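Local structure of ABC transporter (Thermotoga maritima, 1JI0) at residues 3-8 / 26-31; 56-61 / 69-74; 99-104 / 150-155; 164-169 / 192-197. The protein binds ATP and probably hydrolyses it to drive a membrane transporter for branched-chain amino acids. All coordinates share one frame; numbering follows the deposited sequence.

Contact 1 of 4, residues 3-8 / 26-31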
# COMPACT_ATOMS: atom_id res chain seq x y z
N SER A 3 -9.06 -15.56 -6.07
CA SER A 3 -10.32 -15.19 -5.44
C SER A 3 -10.79 -13.78 -5.76
O SER A 3 -10.01 -12.92 -6.14
CB SER A 3 -10.18 -15.32 -3.93
OG SER A 3 -11.36 -14.88 -3.28
N ASP A 4 -12.10 -13.56 -5.61
CA ASP A 4 -12.67 -12.24 -5.82
C ASP A 4 -12.21 -11.37 -4.64
O ASP A 4 -12.26 -10.14 -4.70
CB ASP A 4 -14.19 -12.32 -5.84
CG ASP A 4 -14.84 -10.96 -5.82
OD1 ASP A 4 -14.57 -10.16 -6.75
OD2 ASP A 4 -15.60 -10.67 -4.87
N ILE A 5 -11.78 -12.02 -3.56
CA ILE A 5 -11.27 -11.32 -2.37
C ILE A 5 -9.79 -11.67 -2.38
O ILE A 5 -9.42 -12.78 -1.97
CB ILE A 5 -11.92 -11.84 -1.05
CG1 ILE A 5 -13.42 -11.52 -1.05
CG2 ILE A 5 -11.25 -11.18 0.17
CD1 ILE A 5 -13.74 -10.01 -1.17
N VAL A 6 -8.95 -10.76 -2.85
CA VAL A 6 -7.51 -11.04 -2.92
C VAL A 6 -6.87 -11.20 -1.55
O VAL A 6 -5.94 -11.98 -1.38
CB VAL A 6 -6.75 -9.94 -3.70
CG1 VAL A 6 -7.31 -9.82 -5.10
CG2 VAL A 6 -6.83 -8.61 -2.97
N LEU A 7 -7.37 -10.46 -0.56
CA LEU A 7 -6.81 -10.55 0.78
C LEU A 7 -7.91 -10.46 1.82
O LEU A 7 -8.74 -9.54 1.78
CB LEU A 7 -5.80 -9.44 1.02
CG LEU A 7 -5.10 -9.53 2.39
CD1 LEU A 7 -3.96 -10.56 2.31
CD2 LEU A 7 -4.55 -8.17 2.77
N GLU A 8 -7.92 -11.41 2.73
CA GLU A 8 -8.89 -11.40 3.82
C GLU A 8 -8.17 -11.63 5.14
O GLU A 8 -7.40 -12.58 5.29
CB GLU A 8 -9.96 -12.47 3.63
CG GLU A 8 -11.04 -12.40 4.72
CD GLU A 8 -12.11 -13.46 4.58
OE1 GLU A 8 -12.00 -14.32 3.67
OE2 GLU A 8 -13.07 -13.44 5.38
N ASP A 26 -10.91 -7.53 11.29
CA ASP A 26 -11.32 -8.26 10.09
C ASP A 26 -11.26 -7.26 8.93
O ASP A 26 -11.68 -6.12 9.08
CB ASP A 26 -12.75 -8.77 10.21
CG ASP A 26 -12.95 -9.70 11.40
OD1 ASP A 26 -12.34 -10.79 11.43
OD2 ASP A 26 -13.71 -9.32 12.32
N LEU A 27 -10.74 -7.69 7.78
CA LEU A 27 -10.65 -6.83 6.60
C LEU A 27 -10.73 -7.67 5.35
O LEU A 27 -10.31 -8.82 5.36
CB LEU A 27 -9.30 -6.11 6.52
CG LEU A 27 -8.62 -5.34 7.64
CD1 LEU A 27 -7.16 -5.15 7.24
CD2 LEU A 27 -9.31 -4.01 7.87
N LYS A 28 -11.23 -7.08 4.27
CA LYS A 28 -11.29 -7.76 2.99
C LYS A 28 -10.87 -6.76 1.93
O LYS A 28 -11.26 -5.59 2.00
CB LYS A 28 -12.70 -8.27 2.70
CG LYS A 28 -13.12 -9.43 3.58
CD LYS A 28 -14.44 -10.03 3.10
CE LYS A 28 -14.93 -11.09 4.06
NZ LYS A 28 -16.27 -11.60 3.63
N VAL A 29 -10.06 -7.20 0.98
CA VAL A 29 -9.62 -6.32 -0.10
C VAL A 29 -10.06 -7.02 -1.39
O VAL A 29 -9.40 -7.95 -1.85
CB VAL A 29 -8.08 -6.14 -0.10
CG1 VAL A 29 -7.67 -5.12 -1.14
CG2 VAL A 29 -7.61 -5.71 1.30
N PRO A 30 -11.19 -6.58 -1.98
CA PRO A 30 -11.72 -7.18 -3.21
C PRO A 30 -10.84 -6.91 -4.43
O PRO A 30 -10.21 -5.85 -4.53
CB PRO A 30 -13.11 -6.53 -3.36
CG PRO A 30 -13.47 -6.13 -1.92
CD PRO A 30 -12.14 -5.60 -1.43
N ARG A 31 -10.83 -7.87 -5.35
CA ARG A 31 -10.05 -7.77 -6.58
C ARG A 31 -10.40 -6.51 -7.34
O ARG A 31 -11.58 -6.18 -7.50
CB ARG A 31 -10.31 -9.00 -7.46
CG ARG A 31 -9.62 -8.97 -8.84
CD ARG A 31 -9.66 -10.35 -9.49
NE ARG A 31 -9.02 -11.34 -8.61
CZ ARG A 31 -7.70 -11.47 -8.46
NH1 ARG A 31 -6.87 -10.69 -9.13
NH2 ARG A 31 -7.21 -12.34 -7.58
O HOH W 1 -14.11 -7.48 -6.97
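A classic beta bulge, in which Val6 and Leu7 both lie opposite Val29, marks the entry of the chain into the antiparallel beta subdomain of this ABC ATP-binding domain. The register moves by one residue between the Ile5-Pro30 and Leu7-Val29 pairs, and the chain turns a corner at Val6. On the regular side, Val29 N donates to Leu7 O at 2.8 Å. At the bulge itself the amides of Val6 and Leu7 make weak bonds to Val29 O, whose position is less certain.

Beyond the bulge, Arg31 clasps the loop that leads into the strand. Its NE and NH2 grip Ser3 O side-on, at 3.1 and 3.2 Å, the oxygen lying close to the guanidinium plane; two donors on one acceptor fix the rotation of the group. A bend at chi3 (-57°) carries NE to that oxygen, while Val6 CG1 lies over one guanidinium face, toward its rim, 3.5 Å from NH2. Arg31 N donates almost straight (172°) to Asp4 O, and a water bridges Asp4 OD1 and Arg31 O. Ser3 OG accepts from Ile5 N in an ST turn.

Ile5 CD1 rests on Pro30 CG at 4.0 Å. On the same face the extended Glu8 and Lys28 run side by side, Glu8 OE2 standing 3.3 Å from Lys28 CE but 4.1 Å from Lys28 NZ, too far for a salt bridge; OE2 is bonded instead to Gln10.

From the opposite face, Leu7 and Val29 pack on Leu193 of strand 192-196, with Ile52 of helix 45-52 against Leu7 and Val35 of strand 34-38 against Val29.

Contact 2 of 4, residues 56-61 / 69-74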
# COMPACT_ATOMS: atom_id res chain seq x y z
N VAL A 56 5.93 -9.30 11.25
CA VAL A 56 5.65 -9.35 12.68
C VAL A 56 4.73 -10.55 12.84
O VAL A 56 4.00 -10.88 11.91
CB VAL A 56 4.97 -8.05 13.17
CG1 VAL A 56 3.65 -7.84 12.47
CG2 VAL A 56 4.77 -8.11 14.67
N ARG A 57 4.78 -11.21 13.99
CA ARG A 57 3.96 -12.40 14.20
C ARG A 57 2.49 -12.16 14.53
O ARG A 57 2.13 -11.24 15.26
CB ARG A 57 4.57 -13.27 15.30
CG ARG A 57 3.84 -14.58 15.50
CD ARG A 57 4.34 -15.33 16.73
NE ARG A 57 3.52 -16.50 17.02
CZ ARG A 57 3.44 -17.57 16.23
NH1 ARG A 57 2.67 -18.59 16.58
NH2 ARG A 57 4.14 -17.62 15.10
N ALA A 58 1.64 -13.03 13.98
CA ALA A 58 0.21 -12.97 14.23
C ALA A 58 -0.07 -14.06 15.26
O ALA A 58 -0.05 -15.25 14.94
CB ALA A 58 -0.56 -13.24 12.94
N GLN A 59 -0.34 -13.65 16.50
CA GLN A 59 -0.61 -14.58 17.59
C GLN A 59 -1.97 -15.26 17.46
O GLN A 59 -2.19 -16.35 17.99
CB GLN A 59 -0.55 -13.84 18.93
CG GLN A 59 0.55 -12.80 19.04
CD GLN A 59 1.94 -13.39 19.11
OE1 GLN A 59 2.91 -12.70 19.43
NE2 GLN A 59 2.04 -14.69 18.82
N LYS A 60 -2.89 -14.61 16.76
CA LYS A 60 -4.23 -15.17 16.60
C LYS A 60 -4.85 -14.67 15.30
O LYS A 60 -4.52 -13.59 14.82
CB LYS A 60 -5.09 -14.77 17.80
CG LYS A 60 -5.85 -15.92 18.43
CD LYS A 60 -6.33 -15.57 19.84
CE LYS A 60 -5.15 -15.29 20.77
NZ LYS A 60 -4.25 -16.47 20.91
N GLY A 61 -5.76 -15.47 14.75
CA GLY A 61 -6.42 -15.11 13.50
C GLY A 61 -5.67 -15.57 12.27
O GLY A 61 -4.60 -16.19 12.37
N ASP A 69 -4.31 -19.62 3.14
CA ASP A 69 -3.88 -19.16 4.46
C ASP A 69 -2.37 -18.96 4.41
O ASP A 69 -1.63 -19.92 4.22
CB ASP A 69 -4.22 -20.20 5.53
CG ASP A 69 -3.94 -19.72 6.94
OD1 ASP A 69 -2.94 -18.99 7.13
OD2 ASP A 69 -4.71 -20.07 7.86
N ILE A 70 -1.92 -17.72 4.54
CA ILE A 70 -0.49 -17.41 4.50
C ILE A 70 -0.06 -16.85 5.85
O ILE A 70 0.98 -16.22 5.96
CB ILE A 70 -0.14 -16.37 3.41
CG1 ILE A 70 -0.99 -15.11 3.61
CG2 ILE A 70 -0.36 -16.96 2.03
CD1 ILE A 70 -0.51 -13.92 2.81
N THR A 71 -0.90 -17.06 6.86
CA THR A 71 -0.63 -16.58 8.20
C THR A 71 0.73 -17.03 8.71
O THR A 71 1.00 -18.23 8.80
CB THR A 71 -1.70 -17.07 9.18
OG1 THR A 71 -2.99 -16.81 8.64
CG2 THR A 71 -1.56 -16.37 10.52
N ASN A 72 1.58 -16.06 9.02
CA ASN A 72 2.91 -16.32 9.54
C ASN A 72 3.90 -17.00 8.60
O ASN A 72 4.90 -17.56 9.04
CB ASN A 72 2.82 -17.10 10.86
CG ASN A 72 2.24 -16.27 11.97
OD1 ASN A 72 2.65 -15.12 12.18
ND2 ASN A 72 1.27 -16.82 12.70
N LYS A 73 3.64 -16.94 7.30
CA LYS A 73 4.57 -17.53 6.35
C LYS A 73 5.77 -16.61 6.26
O LYS A 73 5.70 -15.45 6.67
CB LYS A 73 3.93 -17.67 4.96
CG LYS A 73 2.99 -18.85 4.81
CD LYS A 73 2.62 -19.06 3.34
CE LYS A 73 1.75 -20.29 3.16
NZ LYS A 73 2.42 -21.54 3.65
N PRO A 74 6.90 -17.10 5.73
CA PRO A 74 8.11 -16.29 5.60
C PRO A 74 7.88 -15.06 4.72
O PRO A 74 7.31 -15.15 3.63
CB PRO A 74 9.11 -17.26 4.96
CG PRO A 74 8.63 -18.61 5.44
CD PRO A 74 7.14 -18.48 5.27
O HOH W 2 3.16 -12.98 10.33
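Asn72 shows how one side-chain amide can do the work of a neighbouring strand: it pairs with both backbone polar atoms of Ala58, joining the loop after strand 68-69 to the approach to strand 60-65 in the antiparallel beta subdomain. Ala58 N donates to Asn72 OD1 at 2.9 Å, in the carbonyl plane and on a lone pair, and Asn72 ND2 returns a bond to Ala58 O at 3.0 Å. Both are practically straight (178°), which holds the amide flat and fixes its rotation. The Arg57 guanidinium lies over it with the two planes only 10° apart, NH2 being 3.8 Å from ND2, while the aliphatic CG of Arg57 touches OD1. Beside the amide, Thr71 CG2 meets Ala58 CB at 4.1 Å and Gly61 O at 3.6 Å.

The second shell sets these groups in place. A type II turn from Ile70 to Lys73, closed by Lys73 N on Ile70 O, presents Thr71 and Asn72 at its two central positions; Asn72 CG, anti to the carbonyl carbon (chi1 -69°) and beside the backbone N, then stands across from Ala58. An Asx turn made by Asp69 steadies Thr71, whose hydroxyl also accepts from Ile63 N of strand 60-65. On the other segment, Ala58 packs against Leu12 of strand 5-16, and Val56 against Ser50 and Ala51 of helix 45-52.

Asp69 OD1 takes two donors at once: Thr71 N nearly in line with the C-O bond, and Thr71 OG1, 2.7 Å away, from above the carboxylate plane.

Contact 3 of 4, residues 99-104 / 150-155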
# COMPACT_ATOMS: atom_id res chain seq x y z
N TYR A 99 16.91 4.17 -13.26
CA TYR A 99 16.69 3.00 -14.11
C TYR A 99 16.92 1.68 -13.38
O TYR A 99 16.11 0.76 -13.46
CB TYR A 99 17.60 3.07 -15.34
CG TYR A 99 17.43 1.89 -16.27
CD1 TYR A 99 16.30 1.77 -17.07
CD2 TYR A 99 18.39 0.88 -16.32
CE1 TYR A 99 16.13 0.67 -17.91
CE2 TYR A 99 18.23 -0.22 -17.15
CZ TYR A 99 17.10 -0.33 -17.94
OH TYR A 99 16.94 -1.43 -18.74
N GLU A 100 18.04 1.58 -12.67
CA GLU A 100 18.36 0.36 -11.95
C GLU A 100 17.34 0.05 -10.85
O GLU A 100 16.97 -1.11 -10.66
CB GLU A 100 19.78 0.46 -11.36
CG GLU A 100 20.88 0.35 -12.43
CD GLU A 100 22.27 0.68 -11.90
OE1 GLU A 100 22.50 1.82 -11.45
OE2 GLU A 100 23.14 -0.23 -11.95
N ASN A 101 16.89 1.08 -10.14
CA ASN A 101 15.90 0.87 -9.09
C ASN A 101 14.61 0.30 -9.66
O ASN A 101 14.03 -0.61 -9.08
CB ASN A 101 15.61 2.17 -8.33
CG ASN A 101 16.63 2.47 -7.25
OD1 ASN A 101 17.66 3.09 -7.49
ND2 ASN A 101 16.34 2.01 -6.03
N LEU A 102 14.16 0.82 -10.80
CA LEU A 102 12.93 0.32 -11.42
C LEU A 102 13.10 -1.13 -11.85
O LEU A 102 12.27 -1.99 -11.56
CB LEU A 102 12.54 1.14 -12.66
CG LEU A 102 11.78 2.46 -12.54
CD1 LEU A 102 10.55 2.29 -11.66
CD2 LEU A 102 12.68 3.50 -11.97
N MSE A 103 14.20 -1.39 -12.56
CA MSE A 103 14.47 -2.72 -13.08
C MSE A 103 14.63 -3.82 -12.05
O MSE A 103 14.26 -4.96 -12.31
CB MSE A 103 15.72 -2.67 -13.98
CG MSE A 103 15.51 -1.92 -15.29
SE MSE A 103 14.02 -2.62 -16.33
CE MSE A 103 14.60 -4.46 -16.45
N MSE A 104 15.16 -3.50 -10.87
CA MSE A 104 15.33 -4.53 -9.86
C MSE A 104 13.97 -5.05 -9.39
O MSE A 104 13.88 -6.09 -8.74
CB MSE A 104 16.15 -4.01 -8.67
CG MSE A 104 15.44 -3.05 -7.73
SE MSE A 104 16.57 -2.49 -6.24
CE MSE A 104 16.27 -4.00 -5.07
N ILE A 150 7.40 3.39 -5.57
CA ILE A 150 6.15 2.88 -6.12
C ILE A 150 6.39 2.26 -7.50
O ILE A 150 5.81 1.23 -7.83
CB ILE A 150 5.09 4.02 -6.26
CG1 ILE A 150 4.69 4.52 -4.87
CG2 ILE A 150 3.88 3.51 -7.02
CD1 ILE A 150 3.78 5.72 -4.91
N GLY A 151 7.24 2.89 -8.31
CA GLY A 151 7.52 2.35 -9.63
C GLY A 151 8.18 0.98 -9.56
O GLY A 151 7.85 0.07 -10.32
N ARG A 152 9.12 0.84 -8.63
CA ARG A 152 9.82 -0.43 -8.45
C ARG A 152 8.84 -1.55 -8.15
O ARG A 152 8.93 -2.64 -8.72
CB ARG A 152 10.84 -0.30 -7.32
CG ARG A 152 11.62 -1.59 -7.03
CD ARG A 152 12.77 -1.30 -6.08
NE ARG A 152 12.32 -0.83 -4.78
CZ ARG A 152 13.12 -0.29 -3.86
NH1 ARG A 152 14.41 -0.15 -4.11
NH2 ARG A 152 12.63 0.10 -2.69
N ALA A 153 7.90 -1.28 -7.25
CA ALA A 153 6.90 -2.27 -6.88
C ALA A 153 6.07 -2.66 -8.10
O ALA A 153 5.74 -3.83 -8.30
CB ALA A 153 6.00 -1.72 -5.77
N LEU A 154 5.74 -1.68 -8.93
CA LEU A 154 4.93 -1.95 -10.12
C LEU A 154 5.62 -2.88 -11.10
O LEU A 154 4.98 -3.75 -11.69
CB LEU A 154 4.57 -0.64 -10.83
CG LEU A 154 3.48 0.23 -10.18
CD1 LEU A 154 3.24 1.46 -11.04
CD2 LEU A 154 2.21 -0.58 -10.05
N MSE A 155 6.93 -2.71 -11.27
CA MSE A 155 7.68 -3.56 -12.20
C MSE A 155 7.62 -5.05 -11.86
O MSE A 155 7.99 -5.89 -12.67
CB MSE A 155 9.14 -3.11 -12.27
CG MSE A 155 9.34 -1.78 -12.99
SE MSE A 155 8.59 -1.76 -14.78
CE MSE A 155 9.21 -3.47 -15.41
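Leu102 meets Gly151 through two torsions: chi1 (-82°) stands CG anti to the carbonyl carbon, beside the backbone N, and chi2 then turns CD1 onto Gly151. Arg152 does the reverse at its first bond: CG anti to the backbone N (chi1 179°) and an extended chi2 run CG and CD past Asn101 O, and the bend at chi3 then turns NE.

Leu102 CD1 reaches 3.4 Å from Gly151 C, pressing on bare backbone. Arg152 CG and CD both lie 3.3 Å from Asn101 O, and Arg152 CD continues to the selenomethionine Met104, touching its CG at 3.6 Å. The Met104 selenium atom stands 3.8 Å from Arg152 NH1, oblique to the guanidinium. On the other flank, Met155, also selenomethionine, sets its CG 3.3 Å from Leu102 O. Carbon against carbonyl oxygen and carbon against carbon thus make up most of the interface.

The surroundings extend this packing. Phe93 touches both Met104 and Arg152, Leu148 lies against Asn101 and Leu102, and Met155 is backed by Ile115 and Ile122 of helix 114-125.

The two short helical segments, 99-103 and 150-154, run at 41° to each other in broadly the same direction. Leu102 CD1 lies where a side chain at Gly151 would stand, with the axes 8.2 Å apart. The contact joins helix 98-103 to helix 142-154, the helix whose first turn carries the end of the ABC signature sequence LSGGE, within the helical part of the ATP-binding domain.

Contact 4 of 4, residues 164-169 / 192-197. With ATP (adenosine-5'-triphosphate), chain B.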
# COMPACT_ATOMS: atom_id res chain seq x y z
N ASP A 164 2.26 2.08 2.57
CA ASP A 164 2.17 2.65 3.91
C ASP A 164 2.48 4.14 3.85
O ASP A 164 3.62 4.54 3.61
CB ASP A 164 3.14 1.95 4.87
CG ASP A 164 2.86 2.25 6.33
OD1 ASP A 164 1.96 3.07 6.63
OD2 ASP A 164 3.54 1.68 7.20
N GLU A 165 1.44 4.95 4.06
CA GLU A 165 1.52 6.40 4.04
C GLU A 165 2.33 6.95 2.88
O GLU A 165 3.34 7.62 3.08
CB GLU A 165 2.09 6.90 5.36
CG GLU A 165 1.41 6.26 6.55
CD GLU A 165 1.13 7.24 7.65
OE1 GLU A 165 0.67 8.36 7.33
OE2 GLU A 165 1.37 6.90 8.83
N PRO A 166 1.88 6.69 1.65
CA PRO A 166 2.53 7.13 0.41
C PRO A 166 2.68 8.66 0.30
O PRO A 166 3.57 9.15 -0.40
CB PRO A 166 1.60 6.60 -0.69
CG PRO A 166 0.86 5.49 -0.02
CD PRO A 166 0.62 5.99 1.36
N SER A 167 1.82 9.40 0.99
CA SER A 167 1.87 10.86 0.91
C SER A 167 2.47 11.56 2.12
O SER A 167 2.49 12.79 2.17
CB SER A 167 0.46 11.42 0.68
OG SER A 167 -0.30 11.27 1.86
N LEU A 168 2.97 10.78 3.08
CA LEU A 168 3.55 11.36 4.29
C LEU A 168 4.63 12.39 4.01
O LEU A 168 5.57 12.12 3.26
CB LEU A 168 4.13 10.25 5.18
CG LEU A 168 4.69 10.69 6.54
CD1 LEU A 168 3.62 11.42 7.34
CD2 LEU A 168 5.18 9.47 7.30
N GLY A 169 4.49 13.56 4.62
CA GLY A 169 5.47 14.63 4.48
C GLY A 169 5.64 15.29 3.13
O GLY A 169 6.56 16.09 2.94
N ILE A 192 -5.26 -2.65 -4.57
CA ILE A 192 -4.45 -1.89 -3.63
C ILE A 192 -4.98 -1.82 -2.20
O ILE A 192 -6.19 -1.69 -1.99
CB ILE A 192 -4.30 -0.42 -4.12
CG1 ILE A 192 -3.57 -0.39 -5.46
CG2 ILE A 192 -3.56 0.43 -3.08
CD1 ILE A 192 -3.55 0.97 -6.13
N LEU A 193 -4.07 -1.92 -1.23
CA LEU A 193 -4.41 -1.78 0.19
C LEU A 193 -3.57 -0.58 0.60
O LEU A 193 -2.34 -0.64 0.66
CB LEU A 193 -4.03 -3.02 1.02
CG LEU A 193 -4.44 -2.90 2.51
CD1 LEU A 193 -5.84 -2.36 2.62
CD2 LEU A 193 -4.40 -4.24 3.20
N LEU A 194 -4.25 0.53 0.86
CA LEU A 194 -3.62 1.79 1.20
C LEU A 194 -3.81 2.20 2.65
O LEU A 194 -4.94 2.34 3.12
CB LEU A 194 -4.20 2.88 0.28
CG LEU A 194 -3.83 4.35 0.46
CD1 LEU A 194 -2.37 4.57 0.03
CD2 LEU A 194 -4.76 5.21 -0.39
N VAL A 195 -2.69 2.37 3.36
CA VAL A 195 -2.72 2.80 4.75
C VAL A 195 -2.34 4.28 4.73
O VAL A 195 -1.32 4.65 4.15
CB VAL A 195 -1.72 2.02 5.61
CG1 VAL A 195 -1.54 2.71 6.94
CG2 VAL A 195 -2.22 0.60 5.83
N GLU A 196 -3.15 5.13 5.35
CA GLU A 196 -2.88 6.56 5.35
C GLU A 196 -3.31 7.30 6.60
O GLU A 196 -4.23 6.89 7.30
CB GLU A 196 -3.54 7.23 4.14
CG GLU A 196 -2.64 7.41 2.93
CD GLU A 196 -1.55 8.44 3.16
OE1 GLU A 196 -1.57 9.09 4.23
OE2 GLU A 196 -0.69 8.62 2.28
N GLN A 197 -2.61 8.39 6.86
CA GLN A 197 -2.92 9.25 7.98
C GLN A 197 -3.77 10.36 7.36
O GLN A 197 -4.64 10.94 8.01
CB GLN A 197 -1.64 9.82 8.58
CG GLN A 197 -1.85 10.87 9.65
CD GLN A 197 -0.67 10.97 10.60
OE1 GLN A 197 0.49 10.94 10.17
NE2 GLN A 197 -0.96 11.08 11.90
PG ATP B . 2.92 4.36 11.03
O1G ATP B . 3.41 5.74 10.99
O2G ATP B . 2.06 3.97 9.90
O3G ATP B . 3.98 3.37 11.45
PB ATP B . 0.78 3.25 12.72
O1B ATP B . -0.42 3.92 13.30
O2B ATP B . 0.58 2.32 11.62
O3B ATP B . 1.84 4.38 12.24
PA ATP B . 2.14 1.19 14.31
O1A ATP B . 3.30 0.89 13.46
O2A ATP B . 1.10 0.14 14.46
O3A ATP B . 1.53 2.61 13.91
O5' ATP B . 2.69 1.58 15.72
C5' ATP B . 1.80 1.97 16.77
C4' ATP B . 1.68 0.92 17.81
O4' ATP B . 2.98 0.79 18.46
C3' ATP B . 0.73 1.31 18.92
O3' ATP B . -0.18 0.22 19.19
C2' ATP B . 1.63 1.63 20.07
O2' ATP B . 1.05 1.39 21.35
C1' ATP B . 2.77 0.62 19.86
N9 ATP B . 4.06 0.88 20.59
C8 ATP B . 5.35 0.68 20.14
N7 ATP B . 6.30 0.98 20.99
C5 ATP B . 5.59 1.41 22.10
C6 ATP B . 6.01 1.89 23.38
N6 ATP B . 7.29 1.97 23.69
N1 ATP B . 5.06 2.25 24.29
C2 ATP B . 3.76 2.16 23.96
N3 ATP B . 3.23 1.73 22.79
C4 ATP B . 4.22 1.37 21.88
O HOH W 3 0.59 10.14 5.36
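Asp164 and Val195 are parallel strand neighbours, joined as Glu165 N donates to Val195 O at 2.8 Å, after which the chain leaves the sheet in a type I turn from Glu165 to Leu168. Glu196 holds that turn by one oxygen: OE2 accepts from Ser167 N at 2.9 Å, the amide roughly collinear with CD and OE2, and from Ser167 OG at 2.7 Å, the hydroxyl approaching well out of the plane of the acid. Its other oxygen, OE1, accepts from the amides of Gln197 and Asn198, so the buried carboxylate is well supplied with donors. Pro166 CG presses on Leu194 CD1 at 3.4 Å, closer than two carbons normally pack.

This is the end of the Walker B strand, with Asp164 as its aspartate. Glu165 holds the place of the general base of ABC ATPases and Gln197 that of the switch histidine, roles inferred here from the family. Asp164 and Glu165 both line the ATP pocket: Glu165 OE2 lies 3.2 Å from ATP O1G and Asp164 OD1 3.4 Å from ATP O2G. Asp164 OD2 is bonded to Thr46 OG1 of the P-loop, and CG1 of Val195, which packs on Lys45, touches Asp164 OD1. In Glu165, chi1 -48° and the bend at chi2 bring CD over to Gln197, where OE1 lies 3.0 Å from Gln197 CB, while a water donates to both Glu165 OE1 and Glu196 OE1.

Contacts 3 and 4 are buried, contact 1 is partly so and contact 2 lies at the surface. Contacts 1 and 2 share the antiparallel sheet, through the adjoining strands 5-16 and 60-65, but contact 1 pairs backbone with backbone and adds an arginine grip on a carbonyl, whereas in contact 2 an asparagine amide does the pairing. Contact 1 also touches contact 4 through apolar side chains, which lays the antiparallel sheet on the core sheet. Contact 4 gathers buried carboxylates, two of them beside the gamma-phosphate, as befits the Walker B end. Contact 3, in the helical part some 19 Å between centres from contact 4, relies instead on apolar and methylene packing.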